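Local coordinates for synergistic-type venom protein S2C4 (Dendroaspis jamesoni kaimosae, PDB 7C28) that probably enhances the toxicity of other venom toxins, acting as a synergistic, homodimeric three-finger toxin of mamba venom, at residues Leu1-Phe9 with Cys57-Lys65. Residues are numbered along the deposited sequence; the frame is centred on the assembly and turned at random.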
ATOM      1  N   LEU A   1     -13.782 -17.404   4.872  1.00 32.54           N
ATOM      2  CA  LEU A   1     -13.402 -15.995   4.845  1.00 30.23           C
ATOM      3  C   LEU A   1     -14.097 -15.279   3.702  1.00 30.36           C
ATOM      4  O   LEU A   1     -14.290 -15.850   2.625  1.00 31.58           O
ATOM      5  CB  LEU A   1     -11.885 -15.847   4.720  1.00 28.63           C
ATOM      6  CG  LEU A   1     -11.305 -14.432   4.615  1.00 25.39           C
ATOM      7  CD1 LEU A   1     -11.286 -13.741   5.976  1.00 23.61           C
ATOM      8  CD2 LEU A   1      -9.907 -14.483   4.031  1.00 24.49           C
ATOM      9  N   THR A   2     -14.491 -14.032   3.954  1.00 31.34           N
ATOM     10  CA  THR A   2     -15.123 -13.173   2.962  1.00 28.08           C
ATOM     11  C   THR A   2     -14.236 -11.957   2.730  1.00 25.68           C
ATOM     12  O   THR A   2     -13.806 -11.307   3.690  1.00 24.41           O
ATOM     13  CB  THR A   2     -16.517 -12.729   3.421  1.00 28.16           C
ATOM     14  OG1 THR A   2     -17.263 -13.872   3.852  1.00 30.84           O
ATOM     15  CG2 THR A   2     -17.265 -12.028   2.293  1.00 28.34           C
ATOM     16  N   CYS A   3     -13.959 -11.664   1.458  1.00 25.56           N
ATOM     17  CA  CYS A   3     -13.112 -10.551   1.059  1.00 23.94           C
ATOM     18  C   CYS A   3     -13.829  -9.692   0.025  1.00 23.44           C
ATOM     19  O   CYS A   3     -14.616 -10.192  -0.783  1.00 22.81           O
ATOM     20  CB  CYS A   3     -11.785 -11.029   0.469  1.00 22.83           C
ATOM     21  SG  CYS A   3     -10.833 -12.129   1.515  1.00 24.77           S
ATOM     22  N   VAL A   4     -13.537  -8.390   0.047  1.00 23.57           N
ATOM     23  CA  VAL A   4     -13.996  -7.511  -1.023  1.00 24.91           C
ATOM     24  C   VAL A   4     -13.272  -7.862  -2.314  1.00 26.29           C
ATOM     25  O   VAL A   4     -12.068  -8.155  -2.310  1.00 27.51           O
ATOM     26  CB  VAL A   4     -13.761  -6.040  -0.645  1.00 22.43           C
ATOM     27  CG1 VAL A   4     -14.350  -5.122  -1.705  1.00 23.28           C
ATOM     28  CG2 VAL A   4     -14.347  -5.749   0.726  1.00 23.44           C
ATOM     29  N   THR A   5     -13.991  -7.801  -3.436  1.00 29.07           N
ATOM     30  CA  THR A   5     -13.426  -8.138  -4.738  1.00 31.34           C
ATOM     31  C   THR A   5     -13.434  -6.990  -5.730  1.00 35.94           C
ATOM     32  O   THR A   5     -12.576  -6.954  -6.616  1.00 37.00           O
ATOM     33  CB  THR A   5     -14.170  -9.328  -5.360  1.00 29.36           C
ATOM     34  OG1 THR A   5     -15.580  -9.105  -5.273  1.00 28.37           O
ATOM     35  CG2 THR A   5     -13.814 -10.609  -4.626  1.00 30.41           C
ATOM     36  N   ASP A   6     -14.393  -6.074  -5.632  1.00 38.71           N
ATOM     37  CA  ASP A   6     -14.434  -4.915  -6.506  1.00 43.31           C
ATOM     38  C   ASP A   6     -15.109  -3.781  -5.755  1.00 39.58           C
ATOM     39  O   ASP A   6     -15.896  -4.008  -4.834  1.00 38.40           O
ATOM     40  CB  ASP A   6     -15.161  -5.204  -7.825  1.00 50.42           C
ATOM     41  CG  ASP A   6     -14.909  -4.132  -8.871  1.00 56.24           C
ATOM     42  OD1 ASP A   6     -15.839  -3.817  -9.643  1.00 60.60           O
ATOM     43  OD2 ASP A   6     -13.783  -3.593  -8.914  1.00 57.55           O
ATOM     44  N   LYS A   7     -14.780  -2.555  -6.155  1.00 36.32           N
ATOM     45  CA  LYS A   7     -15.300  -1.363  -5.497  1.00 34.23           C
ATOM     46  C   LYS A   7     -15.342  -0.243  -6.522  1.00 34.95           C
ATOM     47  O   LYS A   7     -14.301   0.115  -7.082  1.00 34.78           O
ATOM     48  CB  LYS A   7     -14.429  -0.980  -4.303  1.00 32.63           C
ATOM     49  CG  LYS A   7     -14.796   0.329  -3.653  1.00 31.28           C
ATOM     50  CD  LYS A   7     -14.019   0.515  -2.363  1.00 31.20           C
ATOM     51  CE  LYS A   7     -14.213   1.908  -1.793  1.00 29.99           C
ATOM     52  NZ  LYS A   7     -13.443   2.096  -0.533  1.00 29.34           N
ATOM     53  N   SER A   8     -16.536   0.295  -6.777  1.00 35.15           N
ATOM     54  CA  SER A   8     -16.698   1.305  -7.817  1.00 33.61           C
ATOM     55  C   SER A   8     -17.936   2.144  -7.544  1.00 32.26           C
ATOM     56  O   SER A   8     -19.037   1.603  -7.409  1.00 35.34           O
ATOM     57  CB  SER A   8     -16.804   0.654  -9.198  1.00 34.22           C
ATOM     58  OG  SER A   8     -17.105   1.625 -10.182  1.00 35.02           O
ATOM     59  N   PHE A   9     -17.746   3.463  -7.472  1.00 29.41           N
ATOM     60  CA  PHE A   9     -18.838   4.436  -7.391  1.00 25.61           C
ATOM     61  C   PHE A   9     -19.741   4.178  -6.187  1.00 26.73           C
ATOM     62  O   PHE A   9     -20.962   4.332  -6.257  1.00 26.09           O
ATOM     63  CB  PHE A   9     -19.643   4.462  -8.691  1.00 24.79           C
ATOM     64  CG  PHE A   9     -18.840   4.911  -9.888  1.00 24.61           C
ATOM     65  CD1 PHE A   9     -17.904   5.930  -9.768  1.00 23.90           C
ATOM     66  CD2 PHE A   9     -19.012   4.310 -11.127  1.00 23.20           C
ATOM     67  CE1 PHE A   9     -17.159   6.339 -10.854  1.00 23.27           C
ATOM     68  CE2 PHE A   9     -18.271   4.716 -12.221  1.00 22.33           C
ATOM     69  CZ  PHE A   9     -17.341   5.733 -12.085  1.00 24.30           C
ATOM     70  N   CYS A  57      -2.174  -6.934   3.346  1.00 25.22           N
ATOM     71  CA  CYS A  57      -2.786  -8.245   3.505  1.00 26.04           C
ATOM     72  C   CYS A  57      -3.291  -8.426   4.928  1.00 26.13           C
ATOM     73  O   CYS A  57      -2.611  -8.060   5.890  1.00 24.16           O
ATOM     74  CB  CYS A  57      -1.793  -9.368   3.182  1.00 28.21           C
ATOM     75  SG  CYS A  57      -1.527  -9.700   1.422  1.00 30.99           S
ATOM     76  N   CYS A  58      -4.490  -8.993   5.050  1.00 25.17           N
ATOM     77  CA  CYS A  58      -5.179  -9.155   6.325  1.00 25.32           C
ATOM     78  C   CYS A  58      -5.990 -10.445   6.253  1.00 23.81           C
ATOM     79  O   CYS A  58      -6.200 -11.006   5.175  1.00 25.93           O
ATOM     80  CB  CYS A  58      -6.062  -7.948   6.647  1.00 27.59           C
ATOM     81  SG  CYS A  58      -7.082  -7.445   5.279  1.00 30.46           S
ATOM     82  N   ASN A  59      -6.450 -10.927   7.401  1.00 22.63           N
ATOM     83  CA  ASN A  59      -7.161 -12.205   7.417  1.00 25.18           C
ATOM     84  C   ASN A  59      -8.374 -12.182   8.349  1.00 23.55           C
ATOM     85  O   ASN A  59      -8.626 -13.122   9.104  1.00 22.12           O
ATOM     86  CB  ASN A  59      -6.201 -13.337   7.793  1.00 26.36           C
ATOM     87  CG  ASN A  59      -5.817 -13.324   9.266  1.00 24.95           C
ATOM     88  OD1 ASN A  59      -5.794 -12.277   9.918  1.00 28.27           O
ATOM     89  ND2 ASN A  59      -5.547 -14.505   9.804  1.00 25.44           N
ATOM     90  N   THR A  60      -9.180 -11.126   8.270  1.00 25.94           N
ATOM     91  CA  THR A  60     -10.515 -11.150   8.854  1.00 27.85           C
ATOM     92  C   THR A  60     -11.525 -10.677   7.820  1.00 29.13           C
ATOM     93  O   THR A  60     -11.167 -10.085   6.800  1.00 28.45           O
ATOM     94  CB  THR A  60     -10.617 -10.276  10.113  1.00 29.07           C
ATOM     95  OG1 THR A  60     -10.184  -8.946   9.805  1.00 29.25           O
ATOM     96  CG2 THR A  60      -9.763 -10.845  11.243  1.00 28.95           C
ATOM     97  N   ASP A  61     -12.800 -10.924   8.112  1.00 31.35           N
ATOM     98  CA  ASP A  61     -13.856 -10.741   7.122  1.00 33.62           C
ATOM     99  C   ASP A  61     -13.926  -9.290   6.663  1.00 29.98           C
ATOM    100  O   ASP A  61     -14.046  -8.376   7.486  1.00 30.24           O
ATOM    101  CB  ASP A  61     -15.198 -11.204   7.688  1.00 38.66           C
ATOM    102  CG  ASP A  61     -15.289 -12.720   7.802  1.00 42.61           C
ATOM    103  OD1 ASP A  61     -15.134 -13.411   6.774  1.00 43.82           O
ATOM    104  OD2 ASP A  61     -15.514 -13.227   8.921  1.00 45.39           O
ATOM    105  N   LYS A  62     -13.816  -9.086   5.345  1.00 27.72           N
ATOM    106  CA  LYS A  62     -13.856  -7.771   4.701  1.00 26.04           C
ATOM    107  C   LYS A  62     -12.878  -6.780   5.315  1.00 23.40           C
ATOM    108  O   LYS A  62     -13.108  -5.569   5.271  1.00 23.87           O
ATOM    109  CB  LYS A  62     -15.271  -7.183   4.761  1.00 26.03           C
ATOM    110  CG  LYS A  62     -16.347  -8.027   4.104  1.00 27.94           C
ATOM    111  CD  LYS A  62     -17.714  -7.350   4.206  1.00 28.89           C
ATOM    112  CE  LYS A  62     -18.847  -8.362   4.131  1.00 30.33           C
ATOM    113  NZ  LYS A  62     -20.089  -7.849   4.775  1.00 33.74           N
ATOM    114  N   CYS A  63     -11.796  -7.277   5.913  1.00 24.43           N
ATOM    115  CA  CYS A  63     -10.669  -6.424   6.279  1.00 25.83           C
ATOM    116  C   CYS A  63     -10.175  -5.547   5.128  1.00 22.63           C
ATOM    117  O   CYS A  63      -9.634  -4.465   5.370  1.00 24.64           O
ATOM    118  CB  CYS A  63      -9.544  -7.288   6.843  1.00 28.13           C
ATOM    119  SG  CYS A  63      -8.814  -8.404   5.673  1.00 28.01           S
ATOM    120  N   ASN A  64     -10.305  -5.998   3.880  1.00 22.39           N
ATOM    121  CA  ASN A  64      -9.677  -5.313   2.746  1.00 21.32           C
ATOM    122  C   ASN A  64     -10.594  -4.277   2.093  1.00 24.26           C
ATOM    123  O   ASN A  64     -10.562  -4.105   0.872  1.00 25.71           O
ATOM    124  CB  ASN A  64      -9.197  -6.333   1.718  1.00 18.21           C
ATOM    125  CG  ASN A  64     -10.337  -7.017   0.988  1.00 17.23           C
ATOM    126  OD1 ASN A  64     -11.406  -7.254   1.550  1.00 17.57           O
ATOM    127  ND2 ASN A  64     -10.117  -7.321  -0.281  1.00 16.41           N
ATOM    128  N   LYS A  65     -11.405  -3.562   2.871  1.00 27.42           N
ATOM    129  CA  LYS A  65     -12.325  -2.548   2.338  1.00 31.33           C
ATOM    130  C   LYS A  65     -11.649  -1.496   1.450  1.00 29.84           C
ATOM    131  O   LYS A  65     -10.643  -0.892   1.822  1.00 28.34           O
ATOM    132  CB  LYS A  65     -13.051  -1.841   3.487  1.00 33.72           C
ATOM    133  CG  LYS A  65     -14.079  -2.696   4.204  1.00 38.38           C
ATOM    134  CD  LYS A  65     -14.456  -2.081   5.540  1.00 40.79           C
ATOM    135  CE  LYS A  65     -13.255  -2.036   6.474  1.00 42.61           C
ATOM    136  NZ  LYS A  65     -13.573  -1.394   7.779  1.00 43.65           N
TER
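Asn-64 grips the backbone of Val-4 with both ends of its amide. OD1 of Asn-64 takes the N-H of Val-4 at 2.8 Å, in the carbonyl plane and on a lone pair, while ND2 of Asn-64 gives a hydrogen to O of Val-4 at 2.9 Å, with that oxygen close to the amide plane. With chi1 at 70°, CG of Asn-64 is tucked between its own backbone N and carbonyl carbon, and the amide is carried to the strand edge. Two bonds to one residue fix the rotation of this buried amide, and a third, from ND2 to Phe-25 O, ties it to strand 23-32. CG2 of Val-4 packs 3.4 Å from OD1 of Asn-64 and also reaches CA of Lys-65.

Two residues back along strand 2-8, O of Thr-2 receives the backbone N of Lys-62 at 2.8 Å in a nearly straight bond (170° at the hydrogen). The carboxylate of Asp-61 folds back beside its own backbone N (chi1 -72°), and its OD1 accepts N-H of Thr-2 at 3.0 Å. CD1 of Leu-1 lies against the carbonyl carbon of Thr-60, 3.6 Å away.

The type II turn 60-63, closed by Cys-63 N to Thr-60 O, presents Asp-61 and Lys-62 to the strand; the Cys-58–Cys-63 disulfide pins the loop at its base. Cys-3, bonded to Cys-24, joins strand 2-8 to strand 23-32, and Arg-40 holds O of Asn-64 from strand 35-43. The C-terminal tail thus docks on the edge of strand 2-8, whose other edge pairs with strand 11-16, and links the first finger to the disulfide-rich core of the three-finger toxin fold.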